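Local coordinates for RagA protein (Porphyromonas gingivalis, PDB 6SLN) that probably imports peptides across the bacterial outer membrane as a TonB-dependent receptor, with a plug domain seated inside a beta-barrel, at residues S731-G736 and R763-K768; E678-F683 and Y703-N708; Y789-Y794 and K838-P843; G150-S155 and M710-P715; A127-M132 and V144-T149. All coordinates share one frame; numbering follows the deposited sequence.

Contact 1 of 5, residues S731-G736 and R763-K768; sequences SMKNTG and RQEITK
A classic beta bulge lies just beyond the open end of the barrel hairpin formed by strands 732-746 and 752-764, with Thr767 and Lys768 both facing Ser731. The carbonyl oxygen of Ser731 accepts from two backbone donors, Thr767 N at 2.6 Å and Lys768 N, the latter in the carbonyl plane on a lone pair. Ser731 N returns a bond to Lys768 O. Ser731 OG, set between its backbone N and carbonyl carbon (chi1 54°), is hydrogen-bonded to Thr767 OG1 at 2.8 Å and also receives Lys768 NZ. Past the bulge the register shifts by one residue. Glu765 N donates to Lys733 O, and Thr735 and Arg763 form a reciprocal backbone pair in which Arg763 N meets Thr735 O nearly along the C=O axis, with an N-H...O angle of 172°.

On the buried side, the Asn734 and Gln764 side chains run together with their amide planes nearly perpendicular, and every polar end is matched. Asn734 ND2 donates to Thr149 O of the plug, Asn734 OD1 accepts from Asn762 ND2, and Gln764 OE1 accepts from Asn791 N. Met732 bends at chi3 so that CE lies 3.5 Å from Gln764 CD. One water donates to Asn734 OD1 at 2.9 Å and accepts from Gln764 NE2.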
# COMPACT_ATOMS: atom_id res chain seq x y z
N SER A 731 28.67 -22.74 -23.93
CA SER A 731 29.68 -21.70 -24.06
C SER A 731 29.56 -21.03 -25.43
O SER A 731 29.08 -21.63 -26.39
CB SER A 731 31.10 -22.25 -23.87
OG SER A 731 31.33 -23.33 -24.74
N MET A 732 30.00 -19.78 -25.47
CA MET A 732 30.02 -18.93 -26.65
C MET A 732 31.42 -18.41 -26.86
O MET A 732 32.37 -18.82 -26.19
CB MET A 732 29.08 -17.73 -26.53
CG MET A 732 27.62 -18.01 -26.48
SD MET A 732 26.83 -16.46 -26.02
CE MET A 732 27.09 -15.55 -27.55
N LYS A 733 31.53 -17.45 -27.77
CA LYS A 733 32.79 -16.87 -28.22
C LYS A 733 32.44 -15.67 -29.08
O LYS A 733 31.46 -15.69 -29.83
CB LYS A 733 33.61 -17.91 -29.00
CG LYS A 733 35.08 -17.57 -29.22
CD LYS A 733 35.64 -18.38 -30.41
CE LYS A 733 36.95 -19.05 -30.05
NZ LYS A 733 37.99 -18.95 -31.13
N ASN A 734 33.24 -14.61 -28.95
CA ASN A 734 33.01 -13.37 -29.68
C ASN A 734 34.34 -12.87 -30.20
O ASN A 734 35.26 -12.62 -29.41
CB ASN A 734 32.34 -12.33 -28.78
CG ASN A 734 30.84 -12.36 -28.89
OD1 ASN A 734 30.27 -11.95 -29.90
ND2 ASN A 734 30.19 -12.86 -27.87
N THR A 735 34.46 -12.75 -31.52
CA THR A 735 35.72 -12.36 -32.14
C THR A 735 35.44 -11.21 -33.09
O THR A 735 34.49 -11.28 -33.88
CB THR A 735 36.35 -13.55 -32.85
OG1 THR A 735 36.52 -14.60 -31.89
CG2 THR A 735 37.71 -13.18 -33.49
N GLY A 736 36.24 -10.15 -32.99
CA GLY A 736 35.90 -8.94 -33.70
C GLY A 736 37.05 -7.95 -33.71
O GLY A 736 38.13 -8.20 -33.17
N ARG A 763 32.07 -11.32 -34.89
CA ARG A 763 31.57 -12.64 -35.25
C ARG A 763 31.30 -13.43 -33.97
O ARG A 763 32.23 -13.68 -33.19
CB ARG A 763 32.56 -13.40 -36.14
CG ARG A 763 32.00 -14.68 -36.78
CD ARG A 763 30.65 -14.44 -37.45
NE ARG A 763 30.21 -15.48 -38.39
CZ ARG A 763 30.13 -16.77 -38.11
NH1 ARG A 763 30.52 -17.22 -36.92
NH2 ARG A 763 29.68 -17.62 -39.02
N GLN A 764 30.05 -13.81 -33.78
CA GLN A 764 29.59 -14.62 -32.66
C GLN A 764 29.69 -16.10 -33.02
O GLN A 764 29.60 -16.48 -34.18
CB GLN A 764 28.14 -14.27 -32.32
CG GLN A 764 27.71 -14.56 -30.91
CD GLN A 764 26.20 -14.73 -30.80
OE1 GLN A 764 25.67 -15.80 -31.12
NE2 GLN A 764 25.50 -13.67 -30.35
N GLU A 765 29.90 -16.94 -32.00
CA GLU A 765 29.94 -18.39 -32.22
C GLU A 765 29.58 -19.07 -30.90
O GLU A 765 30.43 -19.17 -30.01
CB GLU A 765 31.29 -18.86 -32.74
CG GLU A 765 31.30 -20.37 -33.11
CD GLU A 765 32.68 -20.96 -33.43
OE1 GLU A 765 33.58 -20.22 -33.88
OE2 GLU A 765 32.85 -22.18 -33.24
N ILE A 766 28.33 -19.51 -30.80
CA ILE A 766 28.00 -20.54 -29.82
C ILE A 766 28.98 -21.68 -29.98
O ILE A 766 29.36 -22.02 -31.10
CB ILE A 766 26.55 -21.01 -30.03
CG1 ILE A 766 25.59 -19.80 -29.99
CG2 ILE A 766 26.18 -22.09 -29.00
CD1 ILE A 766 24.24 -20.09 -30.56
N THR A 767 29.44 -22.24 -28.87
CA THR A 767 30.33 -23.39 -28.97
C THR A 767 29.85 -24.61 -28.18
O THR A 767 30.37 -25.71 -28.40
CB THR A 767 31.76 -23.01 -28.53
OG1 THR A 767 31.73 -22.30 -27.29
CG2 THR A 767 32.41 -22.11 -29.57
N LYS A 768 28.86 -24.46 -27.31
CA LYS A 768 28.34 -25.56 -26.52
C LYS A 768 26.99 -25.12 -25.99
O LYS A 768 26.81 -23.95 -25.66
CB LYS A 768 29.28 -25.94 -25.37
CG LYS A 768 28.96 -27.27 -24.70
CD LYS A 768 29.83 -27.56 -23.46
CE LYS A 768 31.32 -27.48 -23.75
NZ LYS A 768 31.88 -26.18 -23.27
O HOH W 1 27.41 -11.49 -30.32

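Contact 2 of 5, residues E678-F683 and Y703-N708; sequences EKQSQF and YVRTTN
Strands 678-691 and 696-715 pair antiparallel in the barrel wall through the hydrogen-bonded pairs Lys679-Asn708, Ser681-Thr706 and Phe683-Val704. On the buried face, Arg705 runs extended from CG to NE and presents its guanidinium edge to Gln680, whose CG lies anti to its own carbonyl carbon (chi1 -83°). NE and NH2 of Arg705 both converge on Gln680 OE1, each at 3.0 Å. NH2 sits in the amide plane on a lone pair, while NE comes from above that plane; Arg705 NH1 donates to His147 O of the plug. Gln680 and Thr707 lie side by side and point the same way, Gln680 CG being 3.3 Å from Thr707 OG1; that hydroxyl bonds to Gly150 O. Thr707 CG2, anti to its backbone N, meets the extended Glu678 chain at CG, 3.4 Å away. Glu678 OE2 takes a weak bond from Gln680 NE2, and Glu678 OE1 accepts from Leu711 N.

Across the other face, Phe683 (chi1 166°) turns its ring edge to Val704, with CD2 3.5 Å from CG1. The buried guanidinium is thus held by the side-chain carbonyl of Gln680 and the main-chain carbonyl of His147, and Glu678 OE2, 6.1 Å from Arg705 NH2 without a salt bridge, may still favour its charge.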
# COMPACT_ATOMS: atom_id res chain seq x y z
N GLU A 678 29.08 -16.98 -14.24
CA GLU A 678 29.50 -17.17 -15.62
C GLU A 678 30.87 -16.53 -15.78
O GLU A 678 31.09 -15.39 -15.34
CB GLU A 678 28.48 -16.57 -16.57
CG GLU A 678 28.93 -16.33 -18.00
CD GLU A 678 27.83 -15.69 -18.86
OE1 GLU A 678 26.81 -16.40 -19.09
OE2 GLU A 678 27.97 -14.50 -19.29
N LYS A 679 31.83 -17.26 -16.33
CA LYS A 679 33.21 -16.79 -16.35
C LYS A 679 33.63 -16.50 -17.78
O LYS A 679 33.46 -17.32 -18.68
CB LYS A 679 34.13 -17.80 -15.67
CG LYS A 679 33.97 -17.76 -14.14
CD LYS A 679 34.99 -18.59 -13.37
CE LYS A 679 34.46 -19.99 -13.04
NZ LYS A 679 33.13 -20.02 -12.37
N GLN A 680 34.14 -15.29 -17.98
CA GLN A 680 34.54 -14.80 -19.27
C GLN A 680 36.03 -14.52 -19.26
O GLN A 680 36.60 -14.15 -18.23
CB GLN A 680 33.78 -13.53 -19.64
CG GLN A 680 32.42 -13.82 -20.23
CD GLN A 680 31.69 -12.58 -20.73
OE1 GLN A 680 32.31 -11.61 -21.19
NE2 GLN A 680 30.37 -12.61 -20.61
N SER A 681 36.66 -14.71 -20.41
CA SER A 681 38.02 -14.26 -20.64
C SER A 681 38.02 -13.38 -21.88
O SER A 681 37.14 -13.48 -22.72
CB SER A 681 38.98 -15.44 -20.81
OG SER A 681 38.69 -16.15 -21.99
N GLN A 682 39.02 -12.50 -21.98
CA GLN A 682 39.12 -11.63 -23.14
C GLN A 682 40.59 -11.35 -23.43
O GLN A 682 41.26 -10.68 -22.64
CB GLN A 682 38.36 -10.33 -22.94
CG GLN A 682 38.08 -9.62 -24.25
CD GLN A 682 37.83 -8.15 -24.07
OE1 GLN A 682 38.48 -7.32 -24.70
NE2 GLN A 682 36.87 -7.81 -23.22
N PHE A 683 41.05 -11.83 -24.58
CA PHE A 683 42.34 -11.44 -25.12
C PHE A 683 42.12 -10.24 -26.05
O PHE A 683 41.19 -10.25 -26.86
CB PHE A 683 42.97 -12.60 -25.87
CG PHE A 683 44.12 -12.22 -26.74
CD1 PHE A 683 45.30 -11.73 -26.19
CD2 PHE A 683 44.04 -12.34 -28.12
CE1 PHE A 683 46.37 -11.38 -27.00
CE2 PHE A 683 45.10 -11.99 -28.94
CZ PHE A 683 46.27 -11.51 -28.38
N TYR A 703 40.26 -8.23 -30.75
CA TYR A 703 39.98 -8.95 -29.52
C TYR A 703 39.38 -10.31 -29.83
O TYR A 703 38.85 -10.56 -30.91
CB TYR A 703 38.99 -8.18 -28.65
CG TYR A 703 37.64 -8.04 -29.29
CD1 TYR A 703 36.65 -9.00 -29.09
CD2 TYR A 703 37.36 -6.97 -30.12
CE1 TYR A 703 35.42 -8.88 -29.69
CE2 TYR A 703 36.13 -6.83 -30.71
CZ TYR A 703 35.16 -7.79 -30.49
OH TYR A 703 33.93 -7.65 -31.09
N VAL A 704 39.46 -11.19 -28.83
CA VAL A 704 38.74 -12.46 -28.84
C VAL A 704 38.27 -12.71 -27.42
O VAL A 704 39.07 -12.72 -26.48
CB VAL A 704 39.56 -13.65 -29.35
CG1 VAL A 704 40.87 -13.77 -28.60
CG2 VAL A 704 38.75 -14.93 -29.22
N ARG A 705 36.97 -12.91 -27.27
CA ARG A 705 36.29 -12.94 -25.98
C ARG A 705 35.55 -14.26 -25.86
O ARG A 705 34.83 -14.66 -26.78
CB ARG A 705 35.35 -11.71 -25.86
CG ARG A 705 34.07 -11.94 -25.11
CD ARG A 705 33.24 -10.67 -25.08
NE ARG A 705 32.25 -10.74 -24.01
CZ ARG A 705 31.15 -10.02 -23.97
NH1 ARG A 705 30.90 -9.16 -24.94
NH2 ARG A 705 30.30 -10.15 -22.95
N THR A 706 35.76 -14.95 -24.76
CA THR A 706 35.23 -16.29 -24.58
C THR A 706 34.42 -16.35 -23.30
O THR A 706 34.85 -15.85 -22.26
CB THR A 706 36.35 -17.31 -24.50
OG1 THR A 706 37.43 -16.89 -25.37
CG2 THR A 706 35.84 -18.67 -24.92
N THR A 707 33.24 -16.96 -23.39
CA THR A 707 32.39 -17.16 -22.22
C THR A 707 32.27 -18.65 -21.91
O THR A 707 31.94 -19.45 -22.79
CB THR A 707 31.01 -16.54 -22.43
OG1 THR A 707 31.15 -15.19 -22.91
CG2 THR A 707 30.24 -16.56 -21.13
N ASN A 708 32.53 -19.00 -20.65
CA ASN A 708 32.47 -20.36 -20.14
C ASN A 708 31.69 -20.37 -18.83
O ASN A 708 31.50 -19.33 -18.20
CB ASN A 708 33.87 -20.96 -19.92
CG ASN A 708 34.32 -21.80 -21.09
OD1 ASN A 708 34.87 -21.29 -22.06
ND2 ASN A 708 34.05 -23.10 -21.02

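Contact 3 of 5, residues Y789-Y794 and K838-P843; sequences YPNSFY and KSVTPP
The end-to-end directions of the two segments differ by 115°, and they meet in a single antiparallel non-hydrogen-bonded pair, Ser792 with Ser839, flanked by backbone bonds from Val840 N to Asn791 O (2.9 Å, nearly straight at 176°) and from Phe793 N to Lys838 O (3.3 Å). The second donor arrives almost along the C=O axis of Lys838.

Val840 carries the side-chain packing. Its CG2, anti to the carbonyl carbon, lies over one face of the Phe793 ring in a CH-pi contact, 4.0 Å from the centroid and slightly toward the rim. The other branch, CG1, reaches the far end of the ring and meets Phe793 CZ at 3.9 Å. CG2 also touches the backbone at Ser792 C. Phe793 itself extends onto Trp870 and Ile872 of strand 857-873. Ser792 OG folds back to Pro790 O at 2.7 Å, while Pro790 CG rests 3.7 Å from Ser839 OG.

Asn791, Val840 and Thr841 also pack on polar side-chain atoms of the bound peptide. The contact is therefore made without charged groups, by two main-chain bonds and the packing of valine on phenylalanine, at a place that touches the peptide, which is consistent with a part in lining its site.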
# COMPACT_ATOMS: atom_id res chain seq x y z
N TYR A 789 27.83 -21.82 -34.93
CA TYR A 789 27.36 -20.61 -35.59
C TYR A 789 26.95 -19.55 -34.58
O TYR A 789 26.71 -19.85 -33.41
CB TYR A 789 26.16 -20.93 -36.50
CG TYR A 789 26.39 -22.06 -37.47
CD1 TYR A 789 26.01 -23.37 -37.16
CD2 TYR A 789 26.99 -21.83 -38.71
CE1 TYR A 789 26.21 -24.40 -38.05
CE2 TYR A 789 27.19 -22.86 -39.61
CZ TYR A 789 26.80 -24.14 -39.28
OH TYR A 789 27.00 -25.17 -40.18
N PRO A 790 26.84 -18.30 -35.02
CA PRO A 790 26.15 -17.29 -34.20
C PRO A 790 24.67 -17.61 -34.08
O PRO A 790 24.10 -18.39 -34.86
CB PRO A 790 26.36 -15.98 -34.97
CG PRO A 790 26.63 -16.43 -36.38
CD PRO A 790 27.40 -17.71 -36.25
N ASN A 791 24.06 -17.03 -33.04
CA ASN A 791 22.61 -16.96 -32.94
C ASN A 791 22.05 -16.53 -34.28
O ASN A 791 22.34 -15.43 -34.76
CB ASN A 791 22.23 -15.96 -31.84
CG ASN A 791 20.76 -16.01 -31.46
OD1 ASN A 791 20.04 -16.92 -31.88
ND2 ASN A 791 20.32 -15.05 -30.66
N SER A 792 21.29 -17.42 -34.92
CA SER A 792 20.90 -17.24 -36.31
C SER A 792 19.40 -17.45 -36.48
O SER A 792 18.72 -17.98 -35.60
CB SER A 792 21.68 -18.20 -37.23
OG SER A 792 23.06 -17.86 -37.24
N PHE A 793 18.88 -16.99 -37.62
CA PHE A 793 17.46 -17.14 -37.89
C PHE A 793 17.16 -18.55 -38.39
O PHE A 793 18.03 -19.27 -38.88
CB PHE A 793 16.98 -16.07 -38.88
CG PHE A 793 16.79 -14.72 -38.25
CD1 PHE A 793 15.65 -14.44 -37.50
CD2 PHE A 793 17.77 -13.75 -38.35
CE1 PHE A 793 15.47 -13.23 -36.90
CE2 PHE A 793 17.60 -12.52 -37.74
CZ PHE A 793 16.44 -12.26 -37.02
N TYR A 794 15.90 -18.94 -38.24
CA TYR A 794 15.52 -20.33 -38.49
C TYR A 794 14.10 -20.33 -39.02
O TYR A 794 13.16 -20.00 -38.28
CB TYR A 794 15.65 -21.17 -37.22
CG TYR A 794 15.45 -22.67 -37.43
CD1 TYR A 794 14.19 -23.25 -37.28
CD2 TYR A 794 16.52 -23.49 -37.79
CE1 TYR A 794 14.00 -24.61 -37.47
CE2 TYR A 794 16.34 -24.85 -37.99
CZ TYR A 794 15.08 -25.41 -37.83
OH TYR A 794 14.88 -26.76 -38.03
N LYS A 838 21.98 -15.51 -41.54
CA LYS A 838 21.75 -14.13 -41.15
C LYS A 838 21.70 -14.11 -39.64
O LYS A 838 20.97 -14.91 -39.04
CB LYS A 838 20.44 -13.59 -41.74
CG LYS A 838 20.39 -13.56 -43.27
CD LYS A 838 18.97 -13.31 -43.78
CE LYS A 838 18.85 -13.44 -45.30
NZ LYS A 838 17.66 -14.28 -45.68
N SER A 839 22.50 -13.24 -39.01
CA SER A 839 22.70 -13.30 -37.55
C SER A 839 21.68 -12.44 -36.82
O SER A 839 21.37 -11.33 -37.26
CB SER A 839 24.11 -12.88 -37.14
OG SER A 839 25.13 -13.46 -37.94
N VAL A 840 21.20 -12.93 -35.68
CA VAL A 840 20.15 -12.24 -34.94
C VAL A 840 20.68 -11.02 -34.20
O VAL A 840 19.97 -10.02 -34.06
CB VAL A 840 19.45 -13.23 -34.00
CG1 VAL A 840 18.12 -12.66 -33.50
CG2 VAL A 840 19.20 -14.51 -34.73
N THR A 841 21.92 -11.07 -33.74
CA THR A 841 22.58 -9.87 -33.21
C THR A 841 23.38 -9.23 -34.34
O THR A 841 24.18 -9.92 -34.98
CB THR A 841 23.51 -10.22 -32.05
OG1 THR A 841 22.81 -11.01 -31.07
CG2 THR A 841 24.08 -8.98 -31.38
N PRO A 842 23.18 -7.95 -34.65
CA PRO A 842 23.81 -7.36 -35.84
C PRO A 842 25.32 -7.33 -35.71
O PRO A 842 25.85 -6.84 -34.70
CB PRO A 842 23.22 -5.94 -35.89
CG PRO A 842 21.95 -6.03 -35.14
CD PRO A 842 22.18 -7.04 -34.04
N PRO A 843 26.05 -7.82 -36.72
CA PRO A 843 27.51 -7.96 -36.58
C PRO A 843 28.29 -6.68 -36.77
O PRO A 843 29.44 -6.61 -36.30
CB PRO A 843 27.89 -8.98 -37.68
CG PRO A 843 26.59 -9.44 -38.28
CD PRO A 843 25.58 -8.36 -38.00

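Contact 4 of 5, residues G150-S155 and M710-P715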
# COMPACT_ATOMS: atom_id res chain seq x y z
N GLY A 150 27.61 -11.41 -24.72
CA GLY A 150 28.47 -12.38 -24.09
C GLY A 150 27.78 -13.60 -23.53
O GLY A 150 28.46 -14.47 -22.97
N SER A 151 26.45 -13.71 -23.64
CA SER A 151 25.79 -14.80 -22.93
C SER A 151 24.40 -15.02 -23.51
O SER A 151 23.74 -14.09 -23.94
CB SER A 151 25.70 -14.51 -21.43
OG SER A 151 24.71 -15.30 -20.79
N LEU A 152 23.98 -16.28 -23.52
CA LEU A 152 22.63 -16.64 -23.94
C LEU A 152 21.60 -16.51 -22.81
O LEU A 152 20.44 -16.90 -23.01
CB LEU A 152 22.63 -18.07 -24.49
CG LEU A 152 23.63 -18.36 -25.60
CD1 LEU A 152 23.32 -19.72 -26.17
CD2 LEU A 152 23.53 -17.31 -26.68
N GLY A 153 21.98 -15.98 -21.65
CA GLY A 153 21.08 -15.86 -20.52
C GLY A 153 21.32 -14.63 -19.67
O GLY A 153 20.51 -13.69 -19.66
N ALA A 154 22.43 -14.62 -18.95
CA ALA A 154 22.84 -13.46 -18.19
C ALA A 154 22.83 -12.22 -19.07
O ALA A 154 23.17 -12.28 -20.26
CB ALA A 154 24.24 -13.68 -17.60
N SER A 155 22.39 -11.10 -18.50
CA SER A 155 22.38 -9.85 -19.23
C SER A 155 23.76 -9.52 -19.80
O SER A 155 24.79 -9.88 -19.23
CB SER A 155 21.94 -8.71 -18.32
OG SER A 155 22.54 -7.51 -18.75
N MET A 710 28.67 -20.91 -18.88
CA MET A 710 27.71 -19.95 -19.40
C MET A 710 26.39 -20.00 -18.65
O MET A 710 25.77 -21.06 -18.51
CB MET A 710 27.50 -20.21 -20.90
CG MET A 710 26.32 -19.48 -21.51
SD MET A 710 26.59 -19.12 -23.25
CE MET A 710 27.70 -17.75 -23.03
N LEU A 711 25.94 -18.84 -18.17
CA LEU A 711 24.66 -18.76 -17.46
C LEU A 711 23.56 -18.79 -18.49
O LEU A 711 23.23 -17.77 -19.10
CB LEU A 711 24.59 -17.52 -16.59
CG LEU A 711 25.24 -17.81 -15.25
CD1 LEU A 711 25.60 -16.55 -14.46
CD2 LEU A 711 24.32 -18.74 -14.46
N ILE A 712 23.00 -19.97 -18.73
CA ILE A 712 21.87 -20.10 -19.64
C ILE A 712 20.63 -20.29 -18.80
O ILE A 712 20.61 -21.12 -17.88
CB ILE A 712 22.06 -21.26 -20.63
CG1 ILE A 712 23.27 -21.01 -21.55
CG2 ILE A 712 20.77 -21.48 -21.43
CD1 ILE A 712 23.29 -21.87 -22.85
N ASP A 713 19.61 -19.48 -19.07
CA ASP A 713 18.28 -19.69 -18.52
C ASP A 713 17.71 -20.86 -19.32
O ASP A 713 17.01 -20.70 -20.33
CB ASP A 713 17.44 -18.42 -18.63
CG ASP A 713 16.22 -18.44 -17.74
OD1 ASP A 713 15.95 -19.49 -17.12
OD2 ASP A 713 15.52 -17.41 -17.67
N VAL A 714 18.07 -22.06 -18.89
CA VAL A 714 17.88 -23.25 -19.73
C VAL A 714 16.39 -23.49 -19.94
O VAL A 714 15.62 -23.50 -18.96
CB VAL A 714 18.55 -24.47 -19.10
CG1 VAL A 714 18.01 -25.74 -19.72
CG2 VAL A 714 20.09 -24.40 -19.27
N PRO A 715 15.93 -23.63 -21.19
CA PRO A 715 14.51 -23.92 -21.44
C PRO A 715 14.17 -25.33 -20.96
O PRO A 715 14.83 -26.30 -21.32
CB PRO A 715 14.38 -23.80 -22.97
CG PRO A 715 15.66 -23.14 -23.46
CD PRO A 715 16.71 -23.49 -22.43
O HOH W 2 18.23 -18.29 -21.81
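Met710 and Leu152 cross obliquely, and the methionine does most of the reaching. Its CG is anti to the backbone N (chi1 167°) and the chain bends at chi3, which sets SD 3.9 Å from Leu152 CG and carries CE against the plug backbone, 3.4 Å from Gly150 O and close to Ser151 CA. Leu152 and Ile712 instead lie side by side, pointing the same way, and touch methyl to methyl where Leu152 CD1 is 4.0 Å from Ile712 CD1. Met732 of the neighbouring barrel strand joins this apolar group, packing on both Leu152 and Met710. At the other end, the CB atoms of Ala154 and Leu711 face each other.

The polar part centres on Leu711 O, which accepts from Ala154 N at 3.3 Å in its carbonyl plane. Gly153 brings its CA to 3.2 Å from Leu711 O as a CA-H...O contact; a side chain here would point at segment 710-715 and run into that oxygen. Ser151 OG, swung anti to its backbone N, accepts from Gly153 N at 2.9 Å, forming an ST turn, and is also hydrogen-bonded to Glu678 OE1 of the barrel wall. A water donates to Leu152 O and to Asp713 O, bridging the two segments; Asp713 centres an inverse gamma turn. The whole is a plug loop packed against a barrel strand, as in TonB-dependent receptors.

Contact 5 of 5, residues A127-M132 and V144-T149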
# COMPACT_ATOMS: atom_id res chain seq x y z
N ALA A 127 33.68 2.79 -30.86
CA ALA A 127 33.96 1.54 -31.56
C ALA A 127 33.72 0.34 -30.65
O ALA A 127 34.26 0.28 -29.55
CB ALA A 127 35.41 1.53 -32.07
N GLY A 128 32.91 -0.61 -31.12
CA GLY A 128 32.65 -1.82 -30.39
C GLY A 128 31.45 -1.77 -29.47
O GLY A 128 31.09 -2.81 -28.88
N MET A 129 30.82 -0.61 -29.30
CA MET A 129 29.69 -0.49 -28.39
C MET A 129 28.42 -0.35 -29.22
O MET A 129 28.30 0.59 -30.01
CB MET A 129 29.87 0.70 -27.45
CG MET A 129 28.75 0.89 -26.45
SD MET A 129 28.89 2.49 -25.61
CE MET A 129 28.90 1.95 -23.91
N GLN A 130 27.49 -1.31 -29.06
CA GLN A 130 26.29 -1.39 -29.90
C GLN A 130 25.09 -0.87 -29.11
O GLN A 130 24.54 -1.57 -28.25
CB GLN A 130 26.05 -2.82 -30.40
CG GLN A 130 25.30 -2.86 -31.73
CD GLN A 130 24.80 -4.25 -32.13
OE1 GLN A 130 25.07 -4.72 -33.24
NE2 GLN A 130 24.05 -4.90 -31.24
N VAL A 131 24.65 0.34 -29.46
CA VAL A 131 23.52 1.01 -28.82
C VAL A 131 22.28 0.80 -29.68
O VAL A 131 22.32 1.03 -30.89
CB VAL A 131 23.77 2.52 -28.66
CG1 VAL A 131 22.61 3.13 -27.89
CG2 VAL A 131 25.12 2.80 -28.01
N MET A 132 21.18 0.39 -29.05
CA MET A 132 19.90 0.35 -29.76
C MET A 132 18.75 0.55 -28.78
O MET A 132 18.72 -0.06 -27.70
CB MET A 132 19.73 -0.97 -30.53
CG MET A 132 20.40 -0.97 -31.90
SD MET A 132 19.99 -2.42 -32.87
CE MET A 132 21.01 -3.67 -32.09
N VAL A 144 22.67 -1.82 -24.55
CA VAL A 144 24.08 -1.67 -24.88
C VAL A 144 24.76 -3.03 -24.79
O VAL A 144 24.55 -3.78 -23.83
CB VAL A 144 24.79 -0.66 -23.97
CG1 VAL A 144 26.22 -0.50 -24.42
CG2 VAL A 144 24.07 0.70 -23.97
N GLU A 145 25.59 -3.33 -25.79
CA GLU A 145 26.44 -4.52 -25.81
C GLU A 145 27.83 -4.12 -26.29
O GLU A 145 27.97 -3.58 -27.40
CB GLU A 145 25.87 -5.63 -26.71
CG GLU A 145 24.53 -6.23 -26.27
CD GLU A 145 24.01 -7.28 -27.24
OE1 GLU A 145 24.49 -7.31 -28.39
OE2 GLU A 145 23.11 -8.08 -26.87
N ILE A 146 28.85 -4.37 -25.47
CA ILE A 146 30.24 -4.05 -25.79
C ILE A 146 30.93 -5.32 -26.30
O ILE A 146 31.09 -6.29 -25.54
CB ILE A 146 30.97 -3.48 -24.57
CG1 ILE A 146 30.33 -2.13 -24.18
CG2 ILE A 146 32.50 -3.40 -24.80
CD1 ILE A 146 30.89 -1.53 -22.92
N HIS A 147 31.35 -5.31 -27.57
CA HIS A 147 31.96 -6.48 -28.23
C HIS A 147 31.03 -7.69 -28.19
O HIS A 147 31.41 -8.77 -27.72
CB HIS A 147 33.32 -6.85 -27.61
CG HIS A 147 34.41 -5.83 -27.82
ND1 HIS A 147 35.53 -5.79 -27.03
CD2 HIS A 147 34.55 -4.84 -28.73
CE1 HIS A 147 36.33 -4.82 -27.44
NE2 HIS A 147 35.76 -4.23 -28.47
N GLY A 148 29.79 -7.52 -28.66
CA GLY A 148 28.88 -8.63 -28.84
C GLY A 148 28.06 -8.96 -27.61
O GLY A 148 28.17 -8.34 -26.54
N THR A 149 27.20 -9.97 -27.77
CA THR A 149 26.44 -10.53 -26.66
C THR A 149 27.31 -11.59 -26.00
O THR A 149 27.71 -12.56 -26.65
CB THR A 149 25.13 -11.17 -27.12
OG1 THR A 149 24.36 -10.20 -27.84
CG2 THR A 149 24.32 -11.65 -25.94
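Three backbone hydrogen bonds join the segments, two of them between strands 129-132 and 143-146. Gln130 and Glu145 form the hydrogen-bonded antiparallel pair, with Gln130 N giving to Glu145 O at 2.9 Å and Glu145 N returning a longer bond to Gln130 O. Beyond the strand end, His147 N donates to Gly128 O in the carbonyl plane and almost straight (173°). Both Gly128 and His147 have positive phi, so the chain turns away at this point, and Gly128, having no side chain, lets His147 CD2 come within 3.9 Å of its CA.

Apolar packing occupies the face of Met129, Val131, Val144 and Ile146. Met129, with CG anti to the backbone N (chi1 -179°), crosses Val144 obliquely, its CG 3.5 Å from Val144 CG1, and runs alongside Ile146, its CG 4.1 Å from Ile146 CG1. Val185 of strand 180-186 covers Met129 and Ile146.

Among polar side chains, Gln130 and Glu145 lie on the opposite face from Met129. Thr149 OG1 donates to Glu145 OE2 at 2.6 Å, from above the carboxylate plane. His147, its CB directed away from segment 127-132, stacks on Tyr703 and bonds through NE2 to Asp738, both in the barrel. The arrangement is a short two-stranded beta hairpin of the plug domain, tied to the surrounding wall just past its second strand.

Along the chain the plug comes first, with contact 5 followed directly by the loop of contact 4, whose partner lies on strand 696-715. Contact 2 uses the same barrel strand and falls within the long span that contact 4 bridges; contacts 1 and 3 follow. Strands 678-691, 696-715, 732-746 and 752-764 are successive neighbours, so contacts 1 and 2 have centres only about 9 Å apart. Contact 3, about 11 Å between centres from contact 1, includes residues that touch the bound peptide; the centres of contacts 2 and 3 are about 19 Å apart. Contact 4 joins plug to barrel, while contact 5 is internal to the plug and reaches the wall through His147 and Thr149.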